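Uncharacterized protein (Porphyromonas gingivalis, PDB 2QSV) is of unknown function, although cysteine-type peptidase activity has been suggested, and this C-terminal part comprises two beta-rich domains of the immunoglobulin-like E-set type. Local coordinates at residues Pro43-Leu48 / Arg71-Gly76; Thr124-Gly129 / Thr136-Glu141; Val155-Arg158 / Thr163-Pro166; Ile181-Gln186 / Ile214-Glu219; Ser201-Cys204 / Pro210-Arg213. All coordinates share one frame; numbering follows the deposited sequence. Where two conformers were deposited one is given.

Contact 1 (Pro43-Leu48 / Arg71-Gly76)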
# COMPACT_ATOMS: atom_id res chain seq x y z
N PRO A 43 11.64 4.18 5.49
CA PRO A 43 11.25 2.79 5.23
C PRO A 43 12.46 1.85 5.12
O PRO A 43 13.49 2.24 4.55
CB PRO A 43 10.54 2.89 3.89
CG PRO A 43 9.91 4.21 3.93
CD PRO A 43 10.94 5.11 4.60
N SER A 44 12.34 0.63 5.64
CA SER A 44 13.43 -0.35 5.59
C SER A 44 13.87 -0.74 4.17
O SER A 44 14.96 -1.30 3.99
CB SER A 44 13.03 -1.62 6.32
OG SER A 44 11.97 -2.26 5.63
N PHE A 45 13.02 -0.45 3.18
CA PHE A 45 13.25 -0.85 1.79
C PHE A 45 13.69 0.32 0.91
O PHE A 45 13.75 0.19 -0.32
CB PHE A 45 12.01 -1.55 1.17
CG PHE A 45 10.70 -0.77 1.34
CD1 PHE A 45 10.32 0.22 0.42
CD2 PHE A 45 9.85 -1.04 2.41
CE1 PHE A 45 9.09 0.92 0.58
CE2 PHE A 45 8.63 -0.36 2.56
CZ PHE A 45 8.25 0.61 1.64
N VAL A 46 13.98 1.47 1.52
CA VAL A 46 14.48 2.61 0.74
C VAL A 46 15.84 3.13 1.20
O VAL A 46 16.27 2.89 2.33
CB VAL A 46 13.48 3.81 0.62
CG1 VAL A 46 12.06 3.38 0.27
CG2 VAL A 46 13.54 4.71 1.82
N SER A 47 16.49 3.86 0.30
CA SER A 47 17.74 4.58 0.53
C SER A 47 17.52 6.06 0.31
O SER A 47 16.84 6.45 -0.66
CB SER A 47 18.80 4.11 -0.45
OG SER A 47 19.68 3.23 0.19
N LEU A 48 18.08 6.88 1.20
CA LEU A 48 18.10 8.33 1.06
C LEU A 48 19.36 8.94 1.72
O LEU A 48 19.55 8.81 2.93
CB LEU A 48 16.83 8.95 1.62
CG LEU A 48 16.59 10.46 1.43
CD1 LEU A 48 16.24 10.77 -0.01
CD2 LEU A 48 15.49 10.97 2.38
N ARG A 71 17.58 -8.06 1.64
CA ARG A 71 17.74 -9.47 1.26
C ARG A 71 16.84 -10.27 2.19
O ARG A 71 16.70 -9.92 3.36
CB ARG A 71 19.21 -9.87 1.45
CG ARG A 71 19.73 -10.96 0.53
CD ARG A 71 21.25 -11.11 0.75
NE ARG A 71 21.79 -12.39 0.26
CZ ARG A 71 21.56 -13.57 0.83
NH1 ARG A 71 20.77 -13.67 1.89
NH2 ARG A 71 22.10 -14.67 0.32
N ASN A 72 16.22 -11.32 1.69
CA ASN A 72 15.28 -12.10 2.51
C ASN A 72 14.01 -11.34 3.02
O ASN A 72 13.31 -11.85 3.91
CB ASN A 72 15.99 -12.78 3.73
CG ASN A 72 17.36 -13.43 3.37
OD1 ASN A 72 17.47 -14.18 2.37
ND2 ASN A 72 18.39 -13.14 4.18
N MSE A 73 13.72 -10.13 2.52
CA MSE A 73 12.38 -9.56 2.73
C MSE A 73 11.41 -10.44 1.89
O MSE A 73 11.62 -10.64 0.71
CB MSE A 73 12.30 -8.08 2.28
CG MSE A 73 10.91 -7.40 2.46
SE MSE A 73 10.79 -5.62 2.03
CE MSE A 73 10.93 -4.98 3.65
N PRO A 74 10.37 -10.97 2.53
CA PRO A 74 9.37 -11.75 1.79
C PRO A 74 8.42 -10.86 0.93
O PRO A 74 8.20 -9.68 1.29
CB PRO A 74 8.57 -12.43 2.90
CG PRO A 74 8.78 -11.57 4.12
CD PRO A 74 10.04 -10.81 3.96
N PRO A 75 7.83 -11.43 -0.14
CA PRO A 75 6.88 -10.66 -0.96
C PRO A 75 5.59 -10.26 -0.22
O PRO A 75 5.29 -10.79 0.86
CB PRO A 75 6.58 -11.59 -2.14
CG PRO A 75 6.92 -12.93 -1.68
CD PRO A 75 8.00 -12.82 -0.63
N GLY A 76 4.84 -9.33 -0.78
CA GLY A 76 3.70 -8.76 -0.10
C GLY A 76 3.73 -7.25 -0.20
O GLY A 76 4.74 -6.67 -0.57

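Contact 2 (Thr124-Gly129 / Thr136-Glu141)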
# COMPACT_ATOMS: atom_id res chain seq x y z
N THR A 124 -13.44 -10.64 -9.76
CA THR A 124 -12.72 -9.38 -9.51
C THR A 124 -13.62 -8.13 -9.50
O THR A 124 -13.13 -7.00 -9.52
CB THR A 124 -11.51 -9.23 -10.43
OG1 THR A 124 -11.92 -9.42 -11.78
CG2 THR A 124 -10.40 -10.26 -10.05
N TYR A 125 -14.92 -8.34 -9.45
CA TYR A 125 -15.89 -7.27 -9.45
C TYR A 125 -17.03 -7.71 -8.56
O TYR A 125 -17.71 -8.69 -8.84
CB TYR A 125 -16.38 -7.00 -10.88
CG TYR A 125 -17.34 -5.79 -10.98
CD1 TYR A 125 -16.86 -4.50 -11.17
CD2 TYR A 125 -18.72 -5.97 -10.89
CE1 TYR A 125 -17.74 -3.39 -11.29
CE2 TYR A 125 -19.62 -4.87 -10.99
CZ TYR A 125 -19.11 -3.59 -11.19
OH TYR A 125 -20.00 -2.51 -11.30
N LEU A 126 -17.23 -7.00 -7.47
CA LEU A 126 -18.31 -7.32 -6.57
C LEU A 126 -19.15 -6.06 -6.29
O LEU A 126 -18.68 -5.12 -5.65
CB LEU A 126 -17.76 -7.90 -5.24
CG LEU A 126 -18.80 -8.11 -4.11
CD1 LEU A 126 -19.86 -9.16 -4.47
CD2 LEU A 126 -18.13 -8.51 -2.78
N ASP A 127 -20.40 -6.05 -6.75
CA ASP A 127 -21.29 -4.94 -6.42
C ASP A 127 -22.22 -5.41 -5.33
O ASP A 127 -23.09 -6.25 -5.56
CB ASP A 127 -22.07 -4.45 -7.66
CG ASP A 127 -22.80 -3.09 -7.44
OD1 ASP A 127 -23.07 -2.67 -6.28
OD2 ASP A 127 -23.11 -2.45 -8.46
N MSE A 128 -22.02 -4.90 -4.11
CA MSE A 128 -22.85 -5.32 -2.98
C MSE A 128 -24.23 -4.66 -2.90
O MSE A 128 -25.03 -4.99 -2.01
CB MSE A 128 -22.09 -5.14 -1.69
CG MSE A 128 -20.81 -5.94 -1.71
SE MSE A 128 -19.91 -5.83 -0.06
CE MSE A 128 -21.26 -6.34 1.19
N GLY A 129 -24.52 -3.77 -3.83
CA GLY A 129 -25.77 -3.02 -3.83
C GLY A 129 -25.94 -2.07 -2.65
O GLY A 129 -24.97 -1.52 -2.12
N THR A 136 -22.32 -5.53 6.32
CA THR A 136 -22.69 -6.53 5.36
C THR A 136 -21.46 -7.34 4.93
O THR A 136 -20.42 -6.79 4.57
CB THR A 136 -23.41 -5.86 4.19
OG1 THR A 136 -24.47 -5.06 4.74
CG2 THR A 136 -24.01 -6.86 3.20
N LYS A 137 -21.61 -8.65 5.03
CA LYS A 137 -20.60 -9.60 4.69
C LYS A 137 -20.80 -10.17 3.29
O LYS A 137 -21.91 -10.29 2.81
CB LYS A 137 -20.61 -10.74 5.70
CG LYS A 137 -20.10 -10.38 7.07
CD LYS A 137 -20.28 -11.60 7.99
CE LYS A 137 -19.95 -11.27 9.44
NZ LYS A 137 -19.63 -12.52 10.19
N ALA A 138 -19.69 -10.51 2.64
CA ALA A 138 -19.73 -11.27 1.40
C ALA A 138 -18.52 -12.20 1.40
O ALA A 138 -17.63 -12.09 2.23
CB ALA A 138 -19.71 -10.32 0.17
N ALA A 139 -18.48 -13.12 0.45
CA ALA A 139 -17.35 -14.04 0.38
C ALA A 139 -17.03 -14.27 -1.08
O ALA A 139 -17.90 -14.50 -1.86
CB ALA A 139 -17.70 -15.34 1.07
N ILE A 140 -15.77 -14.15 -1.46
CA ILE A 140 -15.38 -14.47 -2.81
C ILE A 140 -14.53 -15.72 -2.73
O ILE A 140 -13.60 -15.79 -1.94
CB ILE A 140 -14.61 -13.29 -3.47
CG1 ILE A 140 -15.61 -12.19 -3.92
CG2 ILE A 140 -13.75 -13.73 -4.66
CD1 ILE A 140 -14.94 -10.94 -4.42
N GLU A 141 -14.85 -16.71 -3.56
CA GLU A 141 -14.07 -17.92 -3.63
C GLU A 141 -12.82 -17.71 -4.46
O GLU A 141 -12.86 -17.26 -5.62
CB GLU A 141 -14.91 -19.09 -4.17
CG GLU A 141 -14.09 -20.39 -4.23
CD GLU A 141 -14.90 -21.64 -4.61
OE1 GLU A 141 -15.79 -21.58 -5.46
OE2 GLU A 141 -14.60 -22.71 -4.09

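Contact 3 (Val155-Arg158 / Thr163-Pro166). With NA (sodium ion), chain C.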
# COMPACT_ATOMS: atom_id res chain seq x y z
N VAL A 155 -3.11 -9.36 1.56
CA VAL A 155 -4.44 -9.01 1.12
C VAL A 155 -4.70 -7.69 1.83
O VAL A 155 -4.81 -7.66 3.05
CB VAL A 155 -5.54 -10.06 1.50
CG1 VAL A 155 -6.91 -9.52 1.15
CG2 VAL A 155 -5.33 -11.45 0.74
N THR A 156 -4.74 -6.60 1.07
CA THR A 156 -4.84 -5.28 1.69
C THR A 156 -6.02 -4.43 1.15
O THR A 156 -6.42 -4.54 -0.03
CB THR A 156 -3.48 -4.51 1.64
OG1 THR A 156 -2.93 -4.57 0.34
CG2 THR A 156 -2.42 -5.11 2.65
N THR A 157 -6.60 -3.66 2.05
CA THR A 157 -7.61 -2.68 1.70
C THR A 157 -7.14 -1.26 2.17
O THR A 157 -6.43 -1.12 3.19
CB THR A 157 -9.01 -3.08 2.26
OG1 THR A 157 -8.92 -3.23 3.67
CG2 THR A 157 -9.52 -4.43 1.66
N ARG A 158 -7.50 -0.24 1.43
CA ARG A 158 -7.17 1.14 1.84
C ARG A 158 -8.42 1.86 2.41
O ARG A 158 -8.31 2.70 3.29
CB ARG A 158 -6.57 1.95 0.66
CG ARG A 158 -5.29 1.37 0.01
CD ARG A 158 -4.12 1.20 0.99
NE ARG A 158 -2.85 0.85 0.31
CZ ARG A 158 -1.84 0.14 0.85
NH1 ARG A 158 -1.94 -0.35 2.09
NH2 ARG A 158 -0.72 -0.09 0.13
N THR A 163 -13.12 -4.36 4.78
CA THR A 163 -12.11 -5.33 5.23
C THR A 163 -12.19 -6.63 4.42
O THR A 163 -13.23 -6.93 3.86
CB THR A 163 -12.22 -5.68 6.73
OG1 THR A 163 -13.53 -6.17 7.01
CG2 THR A 163 -11.93 -4.44 7.60
N ALA A 164 -11.06 -7.33 4.30
CA ALA A 164 -11.02 -8.60 3.53
C ALA A 164 -9.94 -9.48 4.09
O ALA A 164 -8.76 -9.10 4.11
CB ALA A 164 -10.79 -8.34 2.02
N VAL A 165 -10.34 -10.68 4.55
CA VAL A 165 -9.44 -11.65 5.17
C VAL A 165 -9.64 -13.04 4.53
O VAL A 165 -10.74 -13.54 4.52
CB VAL A 165 -9.71 -11.76 6.68
CG1 VAL A 165 -8.55 -12.60 7.36
CG2 VAL A 165 -9.82 -10.37 7.31
N PRO A 166 -8.56 -13.65 3.98
CA PRO A 166 -8.77 -14.99 3.41
C PRO A 166 -8.77 -16.07 4.53
O PRO A 166 -8.07 -15.91 5.53
CB PRO A 166 -7.58 -15.15 2.46
CG PRO A 166 -6.45 -14.41 3.20
CD PRO A 166 -7.16 -13.20 3.84
NA NA C . -9.48 -1.00 5.34
O HOH W 1 -6.13 -9.42 5.21
O HOH W 2 -8.82 -5.78 5.55
O HOH W 3 -7.79 0.76 5.99
O HOH W 4 -10.26 -1.68 7.15
O HOH W 5 -8.09 -2.98 6.25

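Contact 4 (Ile181-Gln186 / Ile214-Glu219)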
# COMPACT_ATOMS: atom_id res chain seq x y z
N ILE A 181 -15.31 -10.82 3.09
CA ILE A 181 -15.35 -9.37 2.88
C ILE A 181 -16.47 -8.82 3.78
O ILE A 181 -17.51 -9.46 3.97
CB ILE A 181 -15.60 -9.09 1.38
CG1 ILE A 181 -14.39 -9.59 0.58
CG2 ILE A 181 -15.91 -7.57 1.08
CD1 ILE A 181 -14.70 -9.90 -0.87
N ALA A 182 -16.21 -7.67 4.40
CA ALA A 182 -17.26 -6.95 5.14
C ALA A 182 -17.20 -5.43 4.82
O ALA A 182 -16.09 -4.86 4.75
CB ALA A 182 -17.16 -7.22 6.65
N VAL A 183 -18.36 -4.83 4.55
CA VAL A 183 -18.47 -3.37 4.34
C VAL A 183 -19.31 -2.78 5.49
O VAL A 183 -20.38 -3.30 5.80
CB VAL A 183 -19.01 -2.99 2.94
CG1 VAL A 183 -19.34 -1.42 2.83
CG2 VAL A 183 -18.01 -3.38 1.89
N ASP A 184 -18.77 -1.74 6.14
CA ASP A 184 -19.40 -1.09 7.30
C ASP A 184 -20.05 0.23 6.83
O ASP A 184 -19.33 1.23 6.62
CB ASP A 184 -18.36 -0.85 8.41
CG ASP A 184 -19.00 -0.50 9.80
OD1 ASP A 184 -20.17 -0.05 9.89
OD2 ASP A 184 -18.29 -0.65 10.82
N PRO A 185 -21.39 0.24 6.65
CA PRO A 185 -22.08 1.45 6.19
C PRO A 185 -22.03 2.60 7.22
O PRO A 185 -22.19 3.75 6.83
CB PRO A 185 -23.53 0.98 6.01
CG PRO A 185 -23.67 -0.16 6.93
CD PRO A 185 -22.33 -0.85 6.94
N GLN A 186 -21.87 2.28 8.50
CA GLN A 186 -21.70 3.29 9.56
C GLN A 186 -20.39 4.08 9.42
O GLN A 186 -20.35 5.29 9.77
CB GLN A 186 -21.81 2.69 10.96
CG GLN A 186 -23.14 1.95 11.21
CD GLN A 186 -24.39 2.73 10.72
OE1 GLN A 186 -24.61 3.87 11.11
NE2 GLN A 186 -25.21 2.09 9.89
N ILE A 214 -9.63 -6.69 -6.70
CA ILE A 214 -11.03 -6.88 -6.73
C ILE A 214 -11.67 -5.53 -6.46
O ILE A 214 -11.41 -4.92 -5.42
CB ILE A 214 -11.49 -7.86 -5.59
CG1 ILE A 214 -10.84 -9.24 -5.79
CG2 ILE A 214 -13.01 -8.04 -5.61
CD1 ILE A 214 -10.99 -10.08 -4.52
N LYS A 215 -12.50 -5.08 -7.38
CA LYS A 215 -13.29 -3.87 -7.15
C LYS A 215 -14.59 -4.20 -6.43
O LYS A 215 -15.38 -4.99 -6.90
CB LYS A 215 -13.62 -3.14 -8.46
CG LYS A 215 -14.72 -2.04 -8.28
CD LYS A 215 -14.25 -0.86 -7.38
CE LYS A 215 -13.10 -0.09 -8.03
NZ LYS A 215 -12.15 0.48 -7.07
N VAL A 216 -14.76 -3.61 -5.26
CA VAL A 216 -15.95 -3.74 -4.48
C VAL A 216 -16.76 -2.42 -4.49
O VAL A 216 -16.22 -1.33 -4.22
CB VAL A 216 -15.60 -4.13 -3.02
CG1 VAL A 216 -16.87 -4.33 -2.16
CG2 VAL A 216 -14.72 -5.42 -2.99
N LYS A 217 -18.03 -2.52 -4.82
CA LYS A 217 -19.00 -1.42 -4.76
C LYS A 217 -20.09 -1.65 -3.74
O LYS A 217 -20.54 -2.79 -3.52
CB LYS A 217 -19.63 -1.21 -6.12
CG LYS A 217 -18.70 -0.62 -7.11
CD LYS A 217 -19.39 -0.55 -8.49
CE LYS A 217 -18.42 0.02 -9.49
NZ LYS A 217 -19.08 0.08 -10.82
N ALA A 218 -20.49 -0.56 -3.08
CA ALA A 218 -21.53 -0.58 -2.08
C ALA A 218 -22.16 0.83 -2.00
O ALA A 218 -21.48 1.83 -2.24
CB ALA A 218 -20.97 -1.00 -0.73
N GLU A 219 -23.46 0.91 -1.72
CA GLU A 219 -24.14 2.19 -1.48
C GLU A 219 -25.01 2.13 -0.23
O GLU A 219 -25.44 1.03 0.18
CB GLU A 219 -24.94 2.66 -2.71
CG GLU A 219 -26.01 1.71 -3.17
CD GLU A 219 -26.43 1.94 -4.63
OE1 GLU A 219 -26.83 3.09 -4.95
OE2 GLU A 219 -26.36 0.98 -5.44

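Contact 5 (Ser201-Cys204 / Pro210-Arg213)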
# COMPACT_ATOMS: atom_id res chain seq x y z
N SER A 201 -6.58 -5.46 -2.73
CA SER A 201 -5.35 -5.78 -3.44
C SER A 201 -4.72 -7.06 -2.89
O SER A 201 -4.55 -7.21 -1.65
CB SER A 201 -4.34 -4.63 -3.32
OG SER A 201 -4.87 -3.45 -3.92
N ILE A 202 -4.41 -7.98 -3.81
CA ILE A 202 -3.84 -9.28 -3.42
C ILE A 202 -2.53 -9.47 -4.09
O ILE A 202 -2.45 -9.41 -5.28
CB ILE A 202 -4.81 -10.50 -3.80
CG1 ILE A 202 -6.19 -10.34 -3.11
CG2 ILE A 202 -4.08 -11.88 -3.49
CD1 ILE A 202 -7.30 -11.31 -3.62
N ILE A 203 -1.49 -9.70 -3.33
CA ILE A 203 -0.21 -10.08 -3.90
C ILE A 203 -0.04 -11.60 -3.71
O ILE A 203 -0.20 -12.09 -2.61
CB ILE A 203 0.95 -9.29 -3.30
CG1 ILE A 203 0.82 -7.81 -3.79
CG2 ILE A 203 2.32 -9.90 -3.76
CD1 ILE A 203 1.87 -6.91 -3.35
N CYS A 204 0.26 -12.32 -4.79
CA CYS A 204 0.25 -13.78 -4.77
C CYS A 204 1.31 -14.25 -5.72
O CYS A 204 1.91 -13.46 -6.47
CB CYS A 204 -1.14 -14.34 -5.16
SG CYS A 204 -1.61 -13.91 -6.84
N PRO A 210 0.66 -11.22 -10.47
CA PRO A 210 1.01 -11.33 -9.04
C PRO A 210 0.35 -10.29 -8.14
O PRO A 210 0.29 -10.48 -6.92
CB PRO A 210 2.52 -11.13 -9.03
CG PRO A 210 2.81 -10.30 -10.33
CD PRO A 210 1.82 -10.86 -11.31
N LEU A 211 -0.13 -9.19 -8.74
CA LEU A 211 -0.91 -8.19 -8.05
C LEU A 211 -2.33 -8.17 -8.65
O LEU A 211 -2.54 -7.76 -9.82
CB LEU A 211 -0.20 -6.80 -8.06
CG LEU A 211 -1.00 -5.59 -7.58
CD1 LEU A 211 -1.43 -5.72 -6.14
CD2 LEU A 211 -0.16 -4.30 -7.80
N ARG A 212 -3.32 -8.63 -7.86
CA ARG A 212 -4.67 -8.82 -8.38
C ARG A 212 -5.61 -7.91 -7.61
O ARG A 212 -5.43 -7.74 -6.44
CB ARG A 212 -5.04 -10.31 -8.20
CG ARG A 212 -6.06 -10.77 -9.19
CD ARG A 212 -5.47 -10.94 -10.60
NE ARG A 212 -6.63 -11.33 -11.37
CZ ARG A 212 -7.07 -12.58 -11.47
NH1 ARG A 212 -6.38 -13.61 -10.87
NH2 ARG A 212 -8.15 -12.81 -12.20
N ARG A 213 -6.56 -7.25 -8.27
CA ARG A 213 -7.46 -6.35 -7.56
C ARG A 213 -8.90 -6.69 -7.79
O ARG A 213 -9.32 -6.98 -8.91
CB ARG A 213 -7.22 -4.86 -7.91
CG ARG A 213 -5.89 -4.36 -7.50
CD ARG A 213 -5.75 -2.99 -8.11
NE ARG A 213 -4.57 -2.25 -7.70
CZ ARG A 213 -3.47 -2.15 -8.42
NH1 ARG A 213 -3.34 -2.81 -9.54
NH2 ARG A 213 -2.49 -1.41 -7.99
O HOH W 6 -3.16 -1.46 -4.75

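Contact 1 (Pro43-Leu48 / Arg71-Gly76)
Met73, a selenomethionine, reaches across to Ser44 and Phe45 at one end of the first beta sandwich of the chain. Both segments belong to connections between its two sheets. Residues 43-48 link strand 35-41 of one sheet to strand 46-47 of the other. Residues 71-76 lead from strand 61-67 to strand 76-87.

The apolar contacts are few and made by one methyl group. CE of Met73 lies 4.3 Å from CD2 of Phe45, at an oblique approach to the ring. The Met73 chain is extended as far as SE, with CG anti to the backbone N (chi1 180°). It then bends at chi3 (-99°), which brings CE to the Ser44 side. There CE is 3.5 Å from Ser44 OG, a van der Waals contact with a polar atom. Met73 also packs on Lys78 and Leu105. The Phe45 ring is buried and rests on Val101, Leu103 and Leu67.

No hydrogen bond joins the two segments. The polar bonds close the turn in 43-48 and tie it to the rest of the domain. A type I turn runs from Pro43 to Val46 and is closed by Val46 N donating to Pro43 O at 3.2 Å. Ser44 OG has its hydrogen bond with Glu80 OE2 on strand 76-87, while the backbone of Phe45 bonds to Ala68.

The turn also brings the Phe45 ring against Pro43, two residues earlier. Pro43 CB sits over the centre of the Phe45 ring, 3.9 Å above its plane.

Contact 2 (Thr124-Gly129 / Thr136-Glu141)
An unusually tight carbon pair marks this contact: CE of Met128, a selenomethionine, lies 3.4 Å from CG2 of Thr136. The two strands belong to opposite sheets of the second, immunoglobulin-like sandwich. They run nearly antiparallel (158°), with axes 9.6 Å apart, and no hydrogen bond joins them. The side chains between the sheets make the contact.

The side chains of Met128 and Thr136 pass alongside one another, pointing opposite ways. The Met128 chain is straight to SE and bends at chi3 (53°), which lays CE against the Thr136 methyl. Thr136 CG2 points anti to its own backbone N. This leaves OG1 on another branch, where it bonds to Glu134 O.

Further along, Leu126 spans two residues of the facing strand. Its CD2 touches Ala138 CB at 3.8 Å, and its CB meets Ile140 CD1 at 4.2 Å. Val183 and Val216 line the Met128 side of this layer, while Ile181 and Ile214 pack on Ile140.

The far end of strand 125-130 is shaped by an Asx turn. Gly129 N donates to Asp127 OD1 at 3.1 Å, reaching the anti side of the carboxylate, 34° out of its plane.

Contact 3 (Val155-Arg158 / Thr163-Pro166)
A sodium site lies at the end of this contact, where Thr157 faces Thr163 and Ala164. Thr157 OG1 binds the ion at 2.8 Å. Three waters bind it as well, two of them with their O 2.5 and 2.6 Å from the sodium ion. The backbone carbonyls of Asn159 and Leu162, from the residues between the segments, complete six ligands. One of the bound waters also donates a weak bond to Arg158 O.

Thr157 places its hydroxyl between the backbone N and the carbonyl carbon (chi1 57°). Its methyl branch then lies toward the other segment, and CG2 meets Ala164 CB at 4.1 Å.

The strands lie in different sheets of the immunoglobulin-like sandwich: 150-157 in one and 162-166 at the edge of the other. They run nearly antiparallel, at 173°, but share no direct hydrogen bond. Two waters bridge the separation. One donates to both Val155 O and Ala164 O, the latter at 2.9 Å from the water O. The second accepts from Ala164 N at 3.0 Å from its O and also bonds to Thr157 OG1.

Van der Waals packing continues away from the ion. Val155 CG1 lies 3.5 Å from Ala164 O and also touches the Ala164 methyl. The other branch, CG2, meets CD of Pro166 at 4.0 Å. Ile200 and Leu179, from the two sheets, pack against Val155 and Ala164. Next to Thr157, Arg158 NH2 forms a salt bridge with Asp79 of the first domain.

Contact 4 (Ile181-Gln186 / Ile214-Glu219)
Val183 carries this buried contact with its two methyl groups, which meet two residues of strand 211-219. CG1 lies 3.9 Å from Ala218 CB. CG2 lies 4.3 Å from CG1 of Val216. With CG1 anti to the backbone N (chi1 171°), that methyl is turned to Ala218 and CG2 to Val216, two alternate residues of the facing strand.

The next shell closes around this apolar cluster. Ile196 touches Val183 and Ala218 from strand 195-204, and Leu162 and Leu131 also pack on Val183. Ile200, from the same strand as Ile196, packs on Val216. No hydrogen bond crosses between the segments.

This is the core of an immunoglobulin-like beta sandwich. Strand 176-183 belongs to one sheet and strand 211-219 to the other. Each is held in its own sheet by backbone bonds to its neighbours: Val183 to Thr136, Ala182 to Thr163, and Ile214 to Ile200. Alternation along strand 211-219 turns Lys215 and Lys217 away from the core. Lys215 NZ forms a salt bridge with Asp199, and Lys217 NZ bonds to Tyr125 OH.

Just past Val183 the chain leaves the sheet for the short helix 185-190. Pro185, the first residue of the helix, packs on Leu220. Asp184 is the N-cap. Its OD1 accepts a weak bond from Gln186 N at 3.2 Å, with an N-H...O angle of 131°.

Contact 5 (Ser201-Cys204 / Pro210-Arg213)
Ile202 and Arg212 bond to each other twice through their backbones. Ile202 N donates to Arg212 O at 2.8 Å, and Arg212 N donates back to Ile202 O at 2.8 Å. A third bond, from Cys204 N to Pro210 O, is also 2.8 Å. Pro210 O is used again by a CA-H...O contact from Ile203 CA, 3.1 Å away.

A water adds a looser polar link. It bonds to Ser201 OG, with its O 2.8 Å away, and accepts weakly from Arg213 NH2.

The segments form a beta hairpin in the immunoglobulin-like domain, joining strands 195-204 and 211-219. Ile202 and Arg212 are a hydrogen-bonded antiparallel pair. The pairs on either side, Ser201 with Arg213 and Ile203 with Leu211, are non-hydrogen-bonded.

On the face of Ser201 and Ile203, Leu211 CD1 touches Ile203 CG1 at 3.9 Å as the two side chains cross obliquely. Leu211 CG also lies 4.0 Å above the plane of the Arg213 guanidinium, offset toward its rim. On the other face the Arg212 chain bends at chi2 (74°) and leads away from Ile202, and its NH1 bonds to Met120 O.

Overall arrangement
Contact 1 lies in the first domain and contacts 2 to 5 in the second. Contact 1 comes first along the chain, followed by 2 and 3, and contact 5 is nested within the loop closed by contact 4. Contacts 2, 3 and 4 each join the two sheets of the second sandwich, whereas contact 5 is a hairpin within one sheet. Contacts 2 and 4 are close, with centres 8 Å apart, and use adjacent strands in both sheets (136-144 beside 176-183, 125-130 beside 211-219). Contacts 4 and 5 both use strand 211-219. Contacts 1 and 2 are 32 Å apart between centres. The domains nevertheless meet where Gly76 of contact 1 packs on Ile203 of contact 5.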